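Local coordinates for sialidase domain-containing protein (Dyadobacter fermentans, PDB 5HX0) that is of unknown function but has the six-bladed beta-propeller fold of the non-viral sialidases, which suggests, without proving, a role in recognising or cleaving glycans, at residues Leu115-Pro120 / Gln183-Pro188; Gly122-Pro127 / Gly169-Arg174; Leu130-Gly135 / Asp243-Thr248; Ile195-Thr198 / Glu202-Pro205. All blocks are in the same frame, centred on the assembly; numbering follows the deposited sequence.

Interaction 1: residues Leu115-Pro120 / Gln183-Pro188; sequences LIYSHP and QGPLYP
The phenol oxygen of Tyr117 rests against the ring of Pro185, its OH lying 3.5 Å from Pro185 CG and nearly as close to CD, and the two side chains cross at about a right angle in apolar packing. A second touch brings a ring carbon up to a hydroxyl, His119 CE1 to Tyr187 OH at 3.6 Å, where the hydroxyl arrives in the plane of the imidazole, at its edge, the two side chains coming from opposite directions.

Behind this first shell, Tyr117 OH and His119 ND1 share a short hydrogen bond of 2.6 Å, which ties the two side chains of 115-120 into one unit. The backbone N of His119, two residues on, lies 3.6 Å above one face of the Tyr117 ring, offset toward the rim. On the other segment, a cis peptide bond between Gly184 and Pro185 turns the chain, and the Pro185 side chain sets off toward Tyr117.

The segments belong to the outermost strands of adjacent propeller blades, 114-117 and 183-186, with Tyr171 of strand 165-175 stacked on His119. Farther out, His119 O accepts a hydrogen bond from Tyr97 of the second subunit, placing the contact beside the dimer interface. With Tyr117 OH already engaged by His119, the tyrosine can offer Pro185 a packing surface without giving up its polar partner.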
loop_
_atom_site.group_PDB
_atom_site.type_symbol
_atom_site.label_atom_id
_atom_site.label_comp_id
_atom_site.label_asym_id
_atom_site.label_seq_id
_atom_site.Cartn_x
_atom_site.Cartn_y
_atom_site.Cartn_z
ATOM N N LEU A 115 -3.011 -6.398 -5.606
ATOM C CA LEU A 115 -2.938 -6.037 -4.198
ATOM C C LEU A 115 -4.125 -6.617 -3.439
ATOM O O LEU A 115 -5.281 -6.428 -3.832
ATOM C CB LEU A 115 -2.909 -4.520 -4.032
ATOM C CG LEU A 115 -2.769 -4.117 -2.563
ATOM C CD1 LEU A 115 -1.356 -4.258 -2.086
ATOM C CD2 LEU A 115 -3.216 -2.716 -2.375
ATOM N N ILE A 116 -3.832 -7.355 -2.377
ATOM C CA ILE A 116 -4.851 -7.713 -1.396
ATOM C C ILE A 116 -4.973 -6.630 -0.333
ATOM O O ILE A 116 -6.072 -6.175 -0.012
ATOM C CB ILE A 116 -4.543 -9.084 -0.749
ATOM C CG1 ILE A 116 -4.670 -10.216 -1.771
ATOM C CG2 ILE A 116 -5.500 -9.328 0.443
ATOM C CD1 ILE A 116 -4.130 -11.588 -1.242
ATOM N N TYR A 117 -3.848 -6.172 0.208
ATOM C CA TYR A 117 -3.931 -5.219 1.305
ATOM C C TYR A 117 -2.619 -4.491 1.538
ATOM O O TYR A 117 -1.551 -5.113 1.565
ATOM C CB TYR A 117 -4.330 -5.934 2.585
ATOM C CG TYR A 117 -4.589 -5.000 3.753
ATOM C CD1 TYR A 117 -5.655 -4.105 3.733
ATOM C CD2 TYR A 117 -3.790 -5.054 4.892
ATOM C CE1 TYR A 117 -5.901 -3.260 4.817
ATOM C CE2 TYR A 117 -4.026 -4.223 5.983
ATOM C CZ TYR A 117 -5.085 -3.326 5.932
ATOM O OH TYR A 117 -5.311 -2.502 7.010
ATOM N N SER A 118 -2.714 -3.177 1.726
ATOM C CA SER A 118 -1.621 -2.358 2.240
ATOM C C SER A 118 -2.105 -1.675 3.510
ATOM O O SER A 118 -3.070 -0.900 3.478
ATOM C CB SER A 118 -1.164 -1.325 1.212
ATOM O OG SER A 118 -2.274 -0.681 0.609
ATOM N N HIS A 119 -1.458 -1.967 4.614
ATOM C CA HIS A 119 -1.927 -1.454 5.904
ATOM C C HIS A 119 -1.616 0.042 6.002
ATOM O O HIS A 119 -0.506 0.461 5.674
ATOM C CB HIS A 119 -1.240 -2.235 7.025
ATOM C CG HIS A 119 -1.893 -2.121 8.369
ATOM N ND1 HIS A 119 -3.263 -2.174 8.553
ATOM C CD2 HIS A 119 -1.350 -1.994 9.602
ATOM C CE1 HIS A 119 -3.526 -2.093 9.847
ATOM N NE2 HIS A 119 -2.382 -1.985 10.503
ATOM N N PRO A 120 -2.565 0.878 6.421
ATOM C CA PRO A 120 -2.266 2.322 6.528
ATOM C C PRO A 120 -1.178 2.648 7.538
ATOM O O PRO A 120 -0.569 3.724 7.452
ATOM C CB PRO A 120 -3.622 2.925 6.944
ATOM C CG PRO A 120 -4.638 1.960 6.340
ATOM C CD PRO A 120 -3.995 0.596 6.622
ATOM N N GLN A 183 -12.842 -6.751 2.811
ATOM C CA GLN A 183 -13.369 -5.882 3.841
ATOM C C GLN A 183 -12.561 -6.083 5.116
ATOM O O GLN A 183 -11.914 -7.116 5.309
ATOM C CB GLN A 183 -14.856 -6.162 4.072
ATOM C CG GLN A 183 -15.734 -5.608 2.926
ATOM C CD GLN A 183 -15.586 -6.402 1.632
ATOM O OE1 GLN A 183 -15.732 -7.614 1.637
ATOM N NE2 GLN A 183 -15.294 -5.713 0.516
ATOM N N GLY A 184 -12.579 -5.078 5.971
ATOM C CA GLY A 184 -11.748 -5.116 7.155
ATOM C C GLY A 184 -10.719 -4.008 7.077
ATOM O O GLY A 184 -10.896 -3.085 6.295
ATOM N N PRO A 185 -9.650 -4.077 7.890
ATOM C CA PRO A 185 -9.300 -5.220 8.741
ATOM C C PRO A 185 -10.204 -5.401 9.942
ATOM O O PRO A 185 -10.730 -4.417 10.492
ATOM C CB PRO A 185 -7.886 -4.884 9.213
ATOM C CG PRO A 185 -7.869 -3.369 9.263
ATOM C CD PRO A 185 -8.754 -2.920 8.112
ATOM N N LEU A 186 -10.388 -6.667 10.307
ATOM C CA LEU A 186 -10.941 -7.069 11.589
ATOM C C LEU A 186 -9.780 -7.407 12.499
ATOM O O LEU A 186 -8.861 -8.120 12.082
ATOM C CB LEU A 186 -11.843 -8.291 11.419
ATOM C CG LEU A 186 -13.001 -8.100 10.453
ATOM C CD1 LEU A 186 -13.814 -9.372 10.320
ATOM C CD2 LEU A 186 -13.854 -6.941 10.954
ATOM N N TYR A 187 -9.818 -6.922 13.740
ATOM C CA TYR A 187 -8.719 -7.186 14.654
ATOM C C TYR A 187 -9.047 -8.365 15.557
ATOM O O TYR A 187 -10.100 -8.359 16.216
ATOM C CB TYR A 187 -8.408 -5.942 15.476
ATOM C CG TYR A 187 -7.878 -4.854 14.578
ATOM C CD1 TYR A 187 -6.534 -4.828 14.210
ATOM C CD2 TYR A 187 -8.718 -3.884 14.052
ATOM C CE1 TYR A 187 -6.049 -3.865 13.370
ATOM C CE2 TYR A 187 -8.231 -2.903 13.216
ATOM C CZ TYR A 187 -6.893 -2.900 12.879
ATOM O OH TYR A 187 -6.386 -1.938 12.038
ATOM N N PRO A 188 -8.214 -9.403 15.593
ATOM C CA PRO A 188 -8.439 -10.494 16.537
ATOM C C PRO A 188 -8.422 -9.967 17.960
ATOM O O PRO A 188 -7.862 -8.890 18.224
ATOM C CB PRO A 188 -7.259 -11.440 16.279
ATOM C CG PRO A 188 -6.896 -11.194 14.843
ATOM C CD PRO A 188 -7.112 -9.703 14.651
#

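Interaction 2: residues Gly122-Pro127 / Gly169-Arg174. With ACT (acetate ion), chain D.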
loop_
_atom_site.group_PDB
_atom_site.type_symbol
_atom_site.label_atom_id
_atom_site.label_comp_id
_atom_site.label_asym_id
_atom_site.label_seq_id
_atom_site.Cartn_x
_atom_site.Cartn_y
_atom_site.Cartn_z
ATOM N N GLY A 122 1.606 0.588 8.514
ATOM C CA GLY A 122 2.929 -0.003 8.392
ATOM C C GLY A 122 2.943 -1.195 7.444
ATOM O O GLY A 122 2.070 -1.333 6.581
ATOM N N GLY A 123 3.967 -2.052 7.636
ATOM C CA GLY A 123 4.186 -3.207 6.772
ATOM C C GLY A 123 3.427 -4.435 7.252
ATOM O O GLY A 123 3.212 -4.628 8.455
ATOM N N SER A 124 2.987 -5.258 6.292
ATOM C CA SER A 124 2.158 -6.426 6.581
ATOM C C SER A 124 2.910 -7.724 6.298
ATOM O O SER A 124 3.772 -7.779 5.418
ATOM C CB SER A 124 0.875 -6.372 5.761
ATOM O OG SER A 124 0.141 -5.211 6.101
ATOM N N GLN A 125 2.560 -8.783 7.026
ATOM C CA GLN A 125 3.326 -10.031 6.990
ATOM C C GLN A 125 2.473 -11.221 6.559
ATOM O O GLN A 125 1.243 -11.185 6.626
ATOM C CB GLN A 125 3.885 -10.351 8.374
ATOM C CG GLN A 125 4.726 -9.218 8.961
ATOM C CD GLN A 125 5.959 -8.983 8.134
ATOM O OE1 GLN A 125 6.086 -7.960 7.469
ATOM N NE2 GLN A 125 6.879 -9.946 8.152
ATOM N N ASP A 126 3.164 -12.296 6.166
ATOM C CA ASP A 126 2.641 -13.663 6.113
ATOM C C ASP A 126 1.127 -13.771 5.907
ATOM O O ASP A 126 0.407 -14.165 6.834
ATOM C CB ASP A 126 2.987 -14.406 7.408
ATOM C CG ASP A 126 4.476 -14.382 7.731
ATOM O OD1 ASP A 126 5.180 -13.452 7.297
ATOM O OD2 ASP A 126 4.946 -15.304 8.441
ATOM N N PRO A 127 0.596 -13.447 4.733
ATOM C CA PRO A 127 -0.854 -13.610 4.530
ATOM C C PRO A 127 -1.227 -15.081 4.593
ATOM O O PRO A 127 -0.660 -15.907 3.879
ATOM C CB PRO A 127 -1.088 -13.041 3.124
ATOM C CG PRO A 127 0.282 -13.311 2.407
ATOM C CD PRO A 127 1.331 -13.148 3.483
ATOM N N GLY A 169 0.939 -6.748 15.859
ATOM C CA GLY A 169 0.019 -7.853 16.030
ATOM C C GLY A 169 -0.920 -8.005 14.842
ATOM O O GLY A 169 -0.711 -7.443 13.763
ATOM N N GLY A 170 -1.993 -8.768 15.069
ATOM C CA GLY A 170 -2.757 -9.319 13.976
ATOM C C GLY A 170 -3.846 -8.414 13.409
ATOM O O GLY A 170 -4.317 -7.461 14.037
ATOM N N TYR A 171 -4.237 -8.737 12.176
ATOM C CA TYR A 171 -5.439 -8.200 11.553
ATOM C C TYR A 171 -5.845 -9.181 10.462
ATOM O O TYR A 171 -5.003 -9.898 9.923
ATOM C CB TYR A 171 -5.235 -6.794 10.976
ATOM C CG TYR A 171 -3.882 -6.443 10.356
ATOM C CD1 TYR A 171 -3.595 -6.725 9.018
ATOM C CD2 TYR A 171 -2.937 -5.757 11.096
ATOM C CE1 TYR A 171 -2.370 -6.349 8.445
ATOM C CE2 TYR A 171 -1.721 -5.387 10.554
ATOM C CZ TYR A 171 -1.440 -5.679 9.238
ATOM O OH TYR A 171 -0.226 -5.266 8.736
ATOM N N VAL A 172 -7.139 -9.241 10.178
ATOM C CA VAL A 172 -7.699 -10.218 9.245
ATOM C C VAL A 172 -8.575 -9.477 8.248
ATOM O O VAL A 172 -9.416 -8.659 8.641
ATOM C CB VAL A 172 -8.526 -11.295 9.982
ATOM C CG1 VAL A 172 -9.032 -12.350 9.009
ATOM C CG2 VAL A 172 -7.701 -11.935 11.084
ATOM N N LEU A 173 -8.371 -9.747 6.965
ATOM C CA LEU A 173 -9.266 -9.279 5.918
ATOM C C LEU A 173 -10.196 -10.411 5.497
ATOM O O LEU A 173 -9.858 -11.592 5.585
ATOM C CB LEU A 173 -8.468 -8.785 4.712
ATOM C CG LEU A 173 -7.410 -7.861 5.296
ATOM C CD1 LEU A 173 -6.165 -7.940 4.507
ATOM C CD2 LEU A 173 -7.928 -6.452 5.413
ATOM N N ARG A 174 -11.352 -10.030 4.976
ATOM C CA ARG A 174 -12.404 -10.976 4.643
ATOM C C ARG A 174 -12.988 -10.628 3.281
ATOM O O ARG A 174 -13.233 -9.455 2.985
ATOM C CB ARG A 174 -13.485 -10.901 5.725
ATOM C CG ARG A 174 -14.215 -12.130 6.010
ATOM C CD ARG A 174 -14.953 -11.992 7.355
ATOM N NE ARG A 174 -15.853 -13.116 7.523
ATOM C CZ ARG A 174 -17.088 -13.136 7.041
ATOM N NH1 ARG A 174 -17.561 -12.074 6.388
ATOM N NH2 ARG A 174 -17.852 -14.205 7.218
HETATM C C ACT D . 8.046 -13.668 9.420
HETATM O O ACT D . 7.185 -12.750 9.339
HETATM O OXT ACT D . 7.691 -14.832 9.061
HETATM C CH3 ACT D . 9.425 -13.376 9.936
#
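Tyr171 meets Ser124 through a single hydroxyl-to-hydroxyl hydrogen bond, with Tyr171 OH as donor and Ser124 OG as acceptor 2.7 Å away. Followed in sequence, 169-174 opens with two glycines: Gly169, at a positive phi, pairs its backbone with Gly143, and Gly170 pairs with Pro205.

Tyr171 comes next and carries the contact. Its CG stands between the backbone N and the carbonyl carbon (chi1 35°), the crowded position, and from there the ring extends until its hydroxyl reaches the serine. Ser124 OG lies at the edge of that ring and in its plane, so the serine meets the phenol through its oxygen, not over a face, while His119 stacks on the ring. The same Tyr171 OH comes within 3.4 Å of Ser124 CB and 3.5 Å of Gly123 O.

The setting is one blade of the propeller. Strand 137-145 pairs with both 123-131 and 165-175, and the tyrosine thus links two strands that are not neighbours in the sheet, bridging the one between them. All three touching residues are buried.

Beyond Tyr171, Val172 takes up backbone pairing with Leu186, Leu173 packs on Pro185, and Arg174 NE donates to Lys245 O in the next blade. Back on 122-127, Gln125 follows Ser124 with a chain bent at chi2; its NE2 donates to an acetate O at 3.1 Å (N-H...O angle 154°), while its OE1 accepts from Arg76. The acetate, probably from the crystallisation liquor, also lies beside Asp126, whose OD2 is 2.9 Å from acetate OXT.

Interaction 3: residues Leu130-Gly135 / Asp243-Thr248; sequences LQLKDG and DDKGLT
The backbones of Leu132 and Lys245 approach to 8.0 Å between their CA atoms, a type I beta turn from Leu132 to Gly135 facing a loop in which Lys245 takes left-handed helical backbone angles. Gly135 N closes that turn on Leu132 O at 2.8 Å.

Lys245 spans the gap with its whole side chain. Near its root, Leu132 CD1 packs 3.7 Å from Lys245 CG and equally near CB, one methyl branch laid against the methylenes. From there the lysine stays extended to CE and bends only at its last torsion (chi4 -69°), which brings NZ round to Asp134. The resulting salt bridge, Lys245 NZ to Asp134 OD2, measures 3.1 Å, and the ammonium comes from above the carboxylate, 53° out of its plane. Lys245 CE also passes Asp134 OD2 at 3.3 Å. Each carboxylate oxygen thus has a partner: OD1 the Thr136 hydroxyl, OD2 the Lys245 ammonium; the aspartate also touches a crystal neighbour.

Ser242, Asp244, Gly246 and Thr248 fit the S-x-D-x-G-x-T-W consensus of an Asp box, the signature of BNR repeats, and it sits in the usual place, the hairpin between the third and fourth strands of a blade. Its Asp244 folds the loop from within: OD1 accepts from Thr248 N at 2.9 Å and OD2 meets Thr248 OG1 at 2.7 Å, both on the syn side of the carboxylate. Ser242 OG accepts from Gly246 N. The turn 132-135 belongs to the preceding blade, and Leu132 also packs on Ile220 of strand 220-229.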
loop_
_atom_site.group_PDB
_atom_site.type_symbol
_atom_site.label_atom_id
_atom_site.label_comp_id
_atom_site.label_asym_id
_atom_site.label_seq_id
_atom_site.Cartn_x
_atom_site.Cartn_y
_atom_site.Cartn_z
ATOM N N LEU A 130 -7.709 -18.667 4.284
ATOM C CA LEU A 130 -8.622 -19.785 4.546
ATOM C C LEU A 130 -9.838 -19.616 3.645
ATOM O O LEU A 130 -10.471 -18.558 3.664
ATOM C CB LEU A 130 -9.090 -19.832 6.003
ATOM C CG LEU A 130 -10.124 -20.954 6.287
ATOM C CD1 LEU A 130 -9.485 -22.358 6.140
ATOM C CD2 LEU A 130 -10.744 -20.799 7.672
ATOM N N GLN A 131 -10.170 -20.636 2.861
ATOM C CA GLN A 131 -11.398 -20.611 2.073
ATOM C C GLN A 131 -12.432 -21.513 2.740
ATOM O O GLN A 131 -12.188 -22.710 2.896
ATOM C CB GLN A 131 -11.162 -21.064 0.636
ATOM C CG GLN A 131 -12.451 -21.061 -0.193
ATOM C CD GLN A 131 -12.200 -21.409 -1.636
ATOM O OE1 GLN A 131 -12.461 -20.604 -2.524
ATOM N NE2 GLN A 131 -11.652 -22.597 -1.875
ATOM N N LEU A 132 -13.576 -20.937 3.132
ATOM C CA LEU A 132 -14.667 -21.721 3.701
ATOM C C LEU A 132 -15.415 -22.486 2.611
ATOM O O LEU A 132 -15.382 -22.127 1.433
ATOM C CB LEU A 132 -15.662 -20.822 4.448
ATOM C CG LEU A 132 -15.042 -19.928 5.532
ATOM C CD1 LEU A 132 -16.130 -19.290 6.405
ATOM C CD2 LEU A 132 -14.068 -20.728 6.392
ATOM N N LYS A 133 -16.121 -23.545 3.026
ATOM C CA LYS A 133 -16.923 -24.307 2.068
ATOM C C LYS A 133 -17.920 -23.419 1.334
ATOM O O LYS A 133 -18.241 -23.681 0.167
ATOM C CB LYS A 133 -17.674 -25.435 2.779
ATOM C CG LYS A 133 -16.789 -26.358 3.582
ATOM C CD LYS A 133 -16.032 -27.268 2.707
ATOM C CE LYS A 133 -15.506 -28.436 3.531
ATOM N NZ LYS A 133 -14.555 -29.237 2.721
ATOM N N ASP A 134 -18.395 -22.355 1.978
ATOM C CA ASP A 134 -19.362 -21.483 1.320
ATOM C C ASP A 134 -18.689 -20.438 0.441
ATOM O O ASP A 134 -19.372 -19.581 -0.120
ATOM C CB ASP A 134 -20.287 -20.812 2.354
ATOM C CG ASP A 134 -19.586 -19.767 3.217
ATOM O OD1 ASP A 134 -18.467 -19.330 2.884
ATOM O OD2 ASP A 134 -20.182 -19.361 4.238
ATOM N N GLY A 135 -17.374 -20.483 0.309
ATOM C CA GLY A 135 -16.666 -19.611 -0.599
ATOM C C GLY A 135 -16.089 -18.365 0.032
ATOM O O GLY A 135 -15.270 -17.694 -0.612
ATOM N N ASP A 243 -17.339 -18.800 15.730
ATOM C CA ASP A 243 -18.632 -19.350 15.348
ATOM C C ASP A 243 -19.394 -18.449 14.391
ATOM O O ASP A 243 -20.580 -18.692 14.144
ATOM C CB ASP A 243 -19.494 -19.619 16.587
ATOM C CG ASP A 243 -18.973 -20.774 17.411
ATOM O OD1 ASP A 243 -18.902 -21.904 16.874
ATOM O OD2 ASP A 243 -18.626 -20.549 18.587
ATOM N N ASP A 244 -18.758 -17.413 13.858
ATOM C CA ASP A 244 -19.449 -16.535 12.919
ATOM C C ASP A 244 -18.623 -16.322 11.664
ATOM O O ASP A 244 -18.628 -15.235 11.074
ATOM C CB ASP A 244 -19.817 -15.197 13.567
ATOM C CG ASP A 244 -18.658 -14.550 14.281
ATOM O OD1 ASP A 244 -17.492 -14.915 13.998
ATOM O OD2 ASP A 244 -18.916 -13.665 15.134
ATOM N N LYS A 245 -17.915 -17.368 11.230
ATOM C CA LYS A 245 -17.171 -17.362 9.966
ATOM C C LYS A 245 -16.094 -16.275 9.944
ATOM O O LYS A 245 -15.843 -15.625 8.922
ATOM C CB LYS A 245 -18.122 -17.238 8.773
ATOM C CG LYS A 245 -18.999 -18.491 8.596
ATOM C CD LYS A 245 -20.001 -18.323 7.467
ATOM C CE LYS A 245 -20.958 -19.520 7.391
ATOM N NZ LYS A 245 -20.290 -20.780 6.937
ATOM N N GLY A 246 -15.433 -16.084 11.079
ATOM C CA GLY A 246 -14.294 -15.194 11.144
ATOM C C GLY A 246 -14.580 -13.750 11.500
ATOM O O GLY A 246 -13.656 -12.934 11.443
ATOM N N LEU A 247 -15.822 -13.395 11.854
ATOM C CA LEU A 247 -16.068 -12.023 12.293
ATOM C C LEU A 247 -15.503 -11.784 13.689
ATOM O O LEU A 247 -14.915 -10.727 13.956
ATOM C CB LEU A 247 -17.566 -11.703 12.254
ATOM C CG LEU A 247 -18.196 -11.725 10.850
ATOM C CD1 LEU A 247 -19.706 -11.435 10.941
ATOM C CD2 LEU A 247 -17.515 -10.749 9.870
ATOM N N THR A 248 -15.627 -12.762 14.579
ATOM C CA THR A 248 -15.111 -12.634 15.937
ATOM C C THR A 248 -14.532 -13.968 16.380
ATOM O O THR A 248 -14.866 -15.020 15.837
ATOM C CB THR A 248 -16.190 -12.201 16.950
ATOM O OG1 THR A 248 -17.128 -13.270 17.127
ATOM C CG2 THR A 248 -16.931 -10.917 16.487
#

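Interaction 4: residues Ile195-Thr198 / Glu202-Pro205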
loop_
_atom_site.group_PDB
_atom_site.type_symbol
_atom_site.label_atom_id
_atom_site.label_comp_id
_atom_site.label_asym_id
_atom_site.label_seq_id
_atom_site.Cartn_x
_atom_site.Cartn_y
_atom_site.Cartn_z
ATOM N N ILE A 195 1.566 -10.447 26.484
ATOM C CA ILE A 195 1.953 -9.319 27.324
ATOM C C ILE A 195 2.117 -7.998 26.589
ATOM O O ILE A 195 2.133 -6.950 27.246
ATOM C CB ILE A 195 3.279 -9.580 28.061
ATOM C CG1 ILE A 195 4.435 -9.592 27.051
ATOM C CG2 ILE A 195 3.178 -10.864 28.926
ATOM C CD1 ILE A 195 5.795 -9.828 27.659
ATOM N N ASN A 196 2.264 -8.009 25.265
ATOM C CA ASN A 196 2.671 -6.802 24.551
ATOM C C ASN A 196 1.504 -5.848 24.293
ATOM O O ASN A 196 0.332 -6.242 24.253
ATOM C CB ASN A 196 3.312 -7.154 23.211
ATOM C CG ASN A 196 4.661 -7.776 23.371
ATOM O OD1 ASN A 196 4.892 -8.904 22.937
ATOM N ND2 ASN A 196 5.562 -7.059 24.015
ATOM N N TYR A 197 1.859 -4.570 24.124
ATOM C CA TYR A 197 1.023 -3.553 23.501
ATOM C C TYR A 197 1.515 -3.293 22.082
ATOM O O TYR A 197 2.704 -3.438 21.791
ATOM C CB TYR A 197 1.053 -2.242 24.306
ATOM C CG TYR A 197 0.418 -2.393 25.674
ATOM C CD1 TYR A 197 -0.954 -2.231 25.838
ATOM C CD2 TYR A 197 1.179 -2.728 26.782
ATOM C CE1 TYR A 197 -1.561 -2.393 27.074
ATOM C CE2 TYR A 197 0.581 -2.891 28.037
ATOM C CZ TYR A 197 -0.790 -2.719 28.169
ATOM O OH TYR A 197 -1.406 -2.871 29.394
ATOM N N THR A 198 0.591 -2.896 21.199
ATOM C CA THR A 198 0.969 -2.519 19.839
ATOM C C THR A 198 1.728 -1.191 19.825
ATOM O O THR A 198 1.768 -0.454 20.806
ATOM C CB THR A 198 -0.252 -2.353 18.936
ATOM O OG1 THR A 198 -0.923 -1.127 19.267
ATOM C CG2 THR A 198 -1.224 -3.527 19.069
ATOM N N GLU A 202 -2.433 -0.150 21.898
ATOM C CA GLU A 202 -3.529 -1.073 22.151
ATOM C C GLU A 202 -2.971 -2.385 22.689
ATOM O O GLU A 202 -1.814 -2.733 22.440
ATOM C CB GLU A 202 -4.318 -1.335 20.866
ATOM C CG GLU A 202 -4.712 -0.078 20.100
ATOM C CD GLU A 202 -6.053 0.481 20.547
ATOM O OE1 GLU A 202 -6.980 -0.324 20.794
ATOM O OE2 GLU A 202 -6.180 1.724 20.657
ATOM N N LYS A 203 -3.802 -3.125 23.421
ATOM C CA LYS A 203 -3.409 -4.488 23.761
ATOM C C LYS A 203 -3.285 -5.298 22.477
ATOM O O LYS A 203 -4.131 -5.205 21.583
ATOM C CB LYS A 203 -4.416 -5.127 24.713
ATOM C CG LYS A 203 -4.397 -4.487 26.123
ATOM C CD LYS A 203 -5.023 -5.402 27.173
ATOM C CE LYS A 203 -6.504 -5.625 26.910
ATOM N NZ LYS A 203 -7.319 -4.413 27.201
ATOM N N LEU A 204 -2.218 -6.082 22.377
ATOM C CA LEU A 204 -1.835 -6.649 21.072
ATOM C C LEU A 204 -2.845 -7.680 20.574
ATOM O O LEU A 204 -3.039 -8.713 21.229
ATOM C CB LEU A 204 -0.448 -7.278 21.157
ATOM C CG LEU A 204 0.180 -7.627 19.799
ATOM C CD1 LEU A 204 1.264 -6.632 19.451
ATOM C CD2 LEU A 204 0.723 -9.066 19.783
ATOM N N PRO A 205 -3.469 -7.472 19.412
ATOM C CA PRO A 205 -4.327 -8.519 18.828
ATOM C C PRO A 205 -3.534 -9.780 18.507
ATOM O O PRO A 205 -2.405 -9.717 18.017
ATOM C CB PRO A 205 -4.853 -7.863 17.544
ATOM C CG PRO A 205 -4.644 -6.362 17.741
ATOM C CD PRO A 205 -3.382 -6.281 18.548
#
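With chi1 of 74°, Thr198 sets OG1 between its backbone N and carbonyl carbon, within 3.2 Å of Glu202 N, which donates to it, and swings CG2 toward Leu204 and Pro205; Tyr197, its CG anti to the carbonyl carbon, lays its ring beside Lys203. The motif is a single antiparallel beta bridge within the long loop between strands 183-186 and 213-214, with Tyr197 and Lys203 as its non-hydrogen-bonded pair.

Two backbone bonds flank that pair. Thr198 N donates to Glu202 O at 2.7 Å, whereas Leu204 N to Asn196 O is longer, 3.2 Å. Glu202 O is shared: Tyr197 CA makes a C-H...O contact with it at 3.1 Å, and it also lies at the edge of the tyrosine ring.

Tyr197 and Lys203 run side by side and point the same way, CE1 to CG; Lys156 adds a cation-pi contact to the ring. Thr198 OG1 also accepts from Met200 N, so two N-H groups hold the hydroxyl. Its methyl packs on the proline: Thr198 CG2 lies 3.5 Å from Pro205 CD.

How the interactions relate
Interactions 1 and 2 have centres about 6 Å apart and meet along strands 165-175 and 183-186, neighbours in one blade; along the chain, interaction 2 falls between the two segments of interaction 1. Interaction 3 shares strand 123-131 with interaction 2 but lies about 17 Å away between centres, and its segments alternate in sequence with those of 1 and 2. Interaction 4, local in sequence, comes between the two segments of interaction 3 and touches 1 and 2 through Pro205. Interactions 1 and 3 join the blade containing 123-131 and 165-175 to the blades before and after it, interaction 1 beside the dimer interface; interaction 2 lies within that blade.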